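SnoaL-like domain-containing protein (Kribbella flavida, PDB 4GB5) is of unknown function but belongs to the SnoaL-like family of the NTF2 clan, whose cone-shaped alpha+beta fold often encloses a ligand pocket. Local coordinates at residues A[34-39]-A[132-137]; A[99-104]-A[115-120]. One frame throughout, in Å; residues are numbered along the deposited sequence.

Interaction 1 of 2, residues A[34-39]-A[132-137]; sequences RRVHTD and WRLSSV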
# COMPACT_ATOMS: atom_id res chain seq x y z
N ARG A 34 7.11 1.11 -22.42
CA ARG A 34 7.76 2.26 -23.02
C ARG A 34 7.48 3.56 -22.29
O ARG A 34 8.27 4.49 -22.36
CB ARG A 34 7.32 2.41 -24.48
CG ARG A 34 7.56 1.19 -25.30
CD ARG A 34 8.81 1.32 -26.14
NE ARG A 34 9.33 0.00 -26.51
CZ ARG A 34 10.61 -0.27 -26.72
NH1 ARG A 34 11.55 0.68 -26.62
NH2 ARG A 34 10.96 -1.51 -27.04
N ARG A 35 6.34 3.62 -21.62
CA ARG A 35 5.96 4.78 -20.84
C ARG A 35 6.58 4.79 -19.46
O ARG A 35 6.58 5.81 -18.75
CB ARG A 35 4.44 4.80 -20.68
CG ARG A 35 3.79 4.85 -22.06
CD ARG A 35 2.30 5.06 -21.99
NE ARG A 35 1.73 4.96 -23.34
CZ ARG A 35 1.65 5.95 -24.22
NH1 ARG A 35 2.07 7.17 -23.91
NH2 ARG A 35 1.13 5.71 -25.42
N VAL A 36 7.06 3.63 -19.02
CA VAL A 36 7.62 3.48 -17.66
C VAL A 36 9.13 3.37 -17.56
O VAL A 36 9.72 3.84 -16.60
CB VAL A 36 6.99 2.24 -16.99
CG1 VAL A 36 7.55 1.91 -15.64
CG2 VAL A 36 5.48 2.44 -16.88
N HIS A 37 9.73 2.71 -18.55
CA HIS A 37 11.15 2.33 -18.52
C HIS A 37 11.96 2.96 -19.64
O HIS A 37 11.45 3.31 -20.72
CB HIS A 37 11.23 0.80 -18.67
CG HIS A 37 10.67 0.06 -17.49
ND1 HIS A 37 11.24 0.15 -16.23
CD2 HIS A 37 9.63 -0.80 -17.37
CE1 HIS A 37 10.54 -0.58 -15.38
NE2 HIS A 37 9.57 -1.18 -16.04
N THR A 38 13.25 3.09 -19.37
CA THR A 38 14.19 3.35 -20.44
C THR A 38 14.45 2.10 -21.31
O THR A 38 14.10 0.97 -20.96
CB THR A 38 15.54 3.82 -19.87
OG1 THR A 38 16.04 2.83 -18.99
CG2 THR A 38 15.44 5.13 -19.09
N ASP A 39 15.07 2.32 -22.47
CA ASP A 39 15.50 1.25 -23.37
C ASP A 39 16.93 1.57 -23.73
O ASP A 39 17.17 2.51 -24.47
CB ASP A 39 14.65 1.24 -24.64
CG ASP A 39 14.87 0.00 -25.49
OD1 ASP A 39 15.73 -0.84 -25.12
OD2 ASP A 39 14.23 -0.10 -26.57
N TRP A 132 9.91 11.28 -16.85
CA TRP A 132 10.67 10.36 -16.01
C TRP A 132 10.46 8.92 -16.44
O TRP A 132 9.33 8.51 -16.77
CB TRP A 132 10.33 10.54 -14.54
CG TRP A 132 10.90 11.81 -13.96
CD1 TRP A 132 10.27 13.03 -13.85
CD2 TRP A 132 12.23 12.00 -13.44
NE1 TRP A 132 11.12 13.95 -13.29
CE2 TRP A 132 12.32 13.34 -13.02
CE3 TRP A 132 13.33 11.15 -13.24
CZ2 TRP A 132 13.49 13.86 -12.44
CZ3 TRP A 132 14.49 11.67 -12.68
CH2 TRP A 132 14.56 13.02 -12.28
N ARG A 133 11.54 8.14 -16.37
CA ARG A 133 11.47 6.70 -16.64
C ARG A 133 12.36 5.95 -15.66
O ARG A 133 13.40 6.45 -15.22
CB ARG A 133 12.02 6.39 -18.07
CG ARG A 133 11.20 6.96 -19.25
CD ARG A 133 9.83 6.32 -19.36
NE ARG A 133 9.10 6.76 -20.55
CZ ARG A 133 8.38 7.86 -20.62
NH1 ARG A 133 8.24 8.66 -19.59
NH2 ARG A 133 7.73 8.13 -21.76
N LEU A 134 11.95 4.73 -15.34
CA LEU A 134 12.74 3.87 -14.48
C LEU A 134 13.82 3.17 -15.32
O LEU A 134 13.51 2.39 -16.24
CB LEU A 134 11.85 2.82 -13.80
CG LEU A 134 10.83 3.32 -12.78
CD1 LEU A 134 9.98 2.20 -12.25
CD2 LEU A 134 11.54 4.01 -11.63
N SER A 135 15.08 3.46 -15.01
CA SER A 135 16.23 2.97 -15.76
C SER A 135 16.91 1.77 -15.12
O SER A 135 17.65 1.06 -15.79
CB SER A 135 17.27 4.08 -15.92
OG SER A 135 17.58 4.62 -14.64
N SER A 136 16.68 1.55 -13.84
CA SER A 136 17.20 0.39 -13.16
C SER A 136 16.19 -0.08 -12.13
O SER A 136 15.67 0.72 -11.33
CB SER A 136 18.52 0.74 -12.46
OG SER A 136 18.98 -0.34 -11.69
N VAL A 137 15.90 -1.38 -12.11
CA VAL A 137 15.01 -1.99 -11.13
C VAL A 137 15.79 -3.04 -10.36
O VAL A 137 16.44 -3.92 -10.98
CB VAL A 137 13.81 -2.68 -11.81
CG1 VAL A 137 12.89 -3.36 -10.81
CG2 VAL A 137 13.05 -1.67 -12.63
O HOH W 1 9.65 7.10 -23.90
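Arg133 turns its CG anti to its own carbonyl carbon and beside its backbone N, and the chain is bent at chi2 (-66°), which places CD beside Arg35 O, 3.3 Å away; His37 CG stands beside its backbone N (chi1 -67°), on the side where ND1 meets Leu134 O. Here a helix end passes straight into a short parallel strand on the sheet of this SnoaL-like, NTF2-type fold, with His37 paired to Leu134. The long, many-donor side chain of arginine suits a helix C-terminus: NE donates to Arg34 O at 3.0 Å, and NH1 turns back to Trp132 O. Arg35 O lies over one guanidinium face, toward the rim, without a hydrogen bond. An alanine in place of Arg133 would probably leave Arg34 O without this donor and the helix end less firmly tied to the strand. Leu134 N gives a nearly straight bond to Val36 O (2.7 Å, 169°). Val36 CG1 sits over the centre of the His37 ring and touches Leu134 CD1 at 4.2 Å, a branched apolar residue filling the buried side, toward Ile23 of helix 6-25. Leu134 O accepts twice, from His37 ND1, in plane at the ring edge, and from Thr38 N, each at 3.2 Å, from opposite faces of its carbonyl plane.

Interaction 2 of 2, residues A[99-104]-A[115-120]; sequences AEHWLP and WLVVGF
His101 and Trp115 are joined by three hydrogen bonds, two of which end on Trp115 O: His101 N and His101 ND1 both donate to it at 2.9 Å. They arrive from opposite faces of the carbonyl plane, and the oxygen lies in the imidazole plane, a grip that fixes the ring's rotation and gives the buried ND1 its acceptor. Trp115 N answers to His101 O, closing one hydrogen-bonded antiparallel pair; Ala99 and Val117 form the next, with both N-H groups nearly straight onto the opposing carbonyls. Over this ladder the His101 ring stacks face to face on the six-membered ring of Trp115, centroids 4.2 Å apart and planes at 25°, with CE3 over the imidazole toward its rim. Two flat rings projecting from one face at paired positions can overlap in this way. On that face small Ala99 makes little demand on space beside Val117, whose CG2 reaches His101 CE1 at 4.2 Å. On the other face Glu100 CG rests against Leu116 CD1, and the Glu100 carboxylate forms salt bridges with Arg98 of its own chain and Arg98 of the third subunit. Strand 74-87 flanks 90-102, strand 131-145 flanks 114-128, and Trp102 of the second subunit packs on Leu116.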
# COMPACT_ATOMS: atom_id res chain seq x y z
N ALA A 99 4.18 -8.37 -3.41
CA ALA A 99 3.75 -8.86 -4.74
C ALA A 99 3.13 -10.24 -4.55
O ALA A 99 3.81 -11.16 -4.10
CB ALA A 99 4.90 -8.94 -5.69
N GLU A 100 1.87 -10.35 -4.91
CA GLU A 100 1.11 -11.60 -4.87
C GLU A 100 0.97 -12.14 -6.28
O GLU A 100 0.66 -11.38 -7.19
CB GLU A 100 -0.29 -11.36 -4.32
CG GLU A 100 -0.30 -10.99 -2.87
CD GLU A 100 -1.62 -10.37 -2.47
OE1 GLU A 100 -1.96 -9.26 -2.98
OE2 GLU A 100 -2.33 -10.99 -1.66
N HIS A 101 1.12 -13.46 -6.44
CA HIS A 101 1.00 -14.09 -7.76
C HIS A 101 0.19 -15.38 -7.56
O HIS A 101 0.60 -16.28 -6.80
CB HIS A 101 2.36 -14.50 -8.32
CG HIS A 101 3.44 -13.47 -8.18
ND1 HIS A 101 4.08 -13.21 -6.99
CD2 HIS A 101 4.06 -12.70 -9.11
CE1 HIS A 101 5.02 -12.30 -7.17
NE2 HIS A 101 5.01 -11.96 -8.45
N TRP A 102 -0.96 -15.47 -8.21
CA TRP A 102 -1.85 -16.63 -8.09
C TRP A 102 -1.71 -17.54 -9.26
O TRP A 102 -1.84 -17.11 -10.40
CB TRP A 102 -3.28 -16.16 -7.94
CG TRP A 102 -3.59 -15.53 -6.58
CD1 TRP A 102 -3.91 -16.20 -5.43
CD2 TRP A 102 -3.57 -14.15 -6.25
NE1 TRP A 102 -4.09 -15.31 -4.42
CE2 TRP A 102 -3.92 -14.04 -4.90
CE3 TRP A 102 -3.32 -12.99 -6.97
CZ2 TRP A 102 -3.99 -12.82 -4.26
CZ3 TRP A 102 -3.43 -11.77 -6.32
CH2 TRP A 102 -3.73 -11.72 -4.98
N LEU A 103 -1.47 -18.80 -8.97
CA LEU A 103 -1.42 -19.84 -9.99
C LEU A 103 -2.82 -20.32 -10.29
O LEU A 103 -3.66 -20.39 -9.40
CB LEU A 103 -0.60 -21.04 -9.53
CG LEU A 103 0.91 -20.83 -9.51
CD1 LEU A 103 1.43 -20.71 -10.93
CD2 LEU A 103 1.33 -19.58 -8.73
N PRO A 104 -3.07 -20.70 -11.53
CA PRO A 104 -4.36 -21.32 -11.84
C PRO A 104 -4.52 -22.64 -11.12
O PRO A 104 -3.57 -23.34 -10.83
CB PRO A 104 -4.30 -21.53 -13.36
CG PRO A 104 -2.86 -21.61 -13.67
CD PRO A 104 -2.14 -20.73 -12.67
N TRP A 115 2.02 -17.31 -4.61
CA TRP A 115 3.42 -17.01 -4.39
C TRP A 115 3.49 -15.55 -3.94
O TRP A 115 3.10 -14.64 -4.66
CB TRP A 115 4.23 -17.19 -5.70
CG TRP A 115 5.64 -16.74 -5.62
CD1 TRP A 115 6.53 -16.84 -4.54
CD2 TRP A 115 6.39 -16.13 -6.68
NE1 TRP A 115 7.76 -16.32 -4.91
CE2 TRP A 115 7.68 -15.87 -6.20
CE3 TRP A 115 6.07 -15.76 -7.99
CZ2 TRP A 115 8.65 -15.27 -6.99
CZ3 TRP A 115 7.03 -15.16 -8.75
CH2 TRP A 115 8.32 -14.95 -8.27
N LEU A 116 4.01 -15.36 -2.74
CA LEU A 116 4.18 -14.03 -2.15
C LEU A 116 5.62 -13.64 -2.08
O LEU A 116 6.45 -14.42 -1.59
CB LEU A 116 3.62 -14.02 -0.71
CG LEU A 116 3.63 -12.64 -0.05
CD1 LEU A 116 2.70 -11.66 -0.70
CD2 LEU A 116 3.29 -12.85 1.44
N VAL A 117 5.92 -12.44 -2.57
CA VAL A 117 7.24 -11.84 -2.37
C VAL A 117 7.04 -10.53 -1.67
O VAL A 117 6.27 -9.70 -2.16
CB VAL A 117 7.92 -11.55 -3.71
CG1 VAL A 117 9.27 -10.84 -3.46
CG2 VAL A 117 8.11 -12.83 -4.45
N VAL A 118 7.72 -10.33 -0.53
CA VAL A 118 7.77 -9.03 0.12
C VAL A 118 9.21 -8.57 0.15
O VAL A 118 10.12 -9.39 0.23
CB VAL A 118 7.16 -9.01 1.54
CG1 VAL A 118 5.60 -9.09 1.48
CG2 VAL A 118 7.72 -10.08 2.36
N GLY A 119 9.41 -7.26 0.14
CA GLY A 119 10.75 -6.72 0.20
C GLY A 119 10.74 -5.32 -0.36
O GLY A 119 9.83 -4.54 -0.08
N PHE A 120 11.80 -5.00 -1.10
CA PHE A 120 12.09 -3.61 -1.45
C PHE A 120 12.53 -3.47 -2.89
O PHE A 120 13.19 -4.34 -3.44
CB PHE A 120 13.20 -3.09 -0.56
CG PHE A 120 13.03 -3.43 0.87
CD1 PHE A 120 13.57 -4.59 1.40
CD2 PHE A 120 12.26 -2.61 1.66
CE1 PHE A 120 13.36 -4.94 2.72
CE2 PHE A 120 12.03 -2.95 2.99
CZ PHE A 120 12.59 -4.12 3.52

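In the fold
Interactions 1 and 2 lie on opposite sides of the chain's centre, their centres 22 Å apart and their nearest atoms about 7 Å apart, yet both reach one mixed sheet. Strand 131-145, used by interaction 1, is the neighbour of strand 114-128, used by interaction 2, and follows it in the chain. Interaction 2 joins strands 90-102 and 114-128, close in sequence, and is nested within the long loop closed by interaction 1, whose segments are 93 residues apart. Interaction 1 thus ties the early helical part to the last long strand within a single chain, whereas interaction 2 sits where other subunits of the three-chain assembly pack on the sheet.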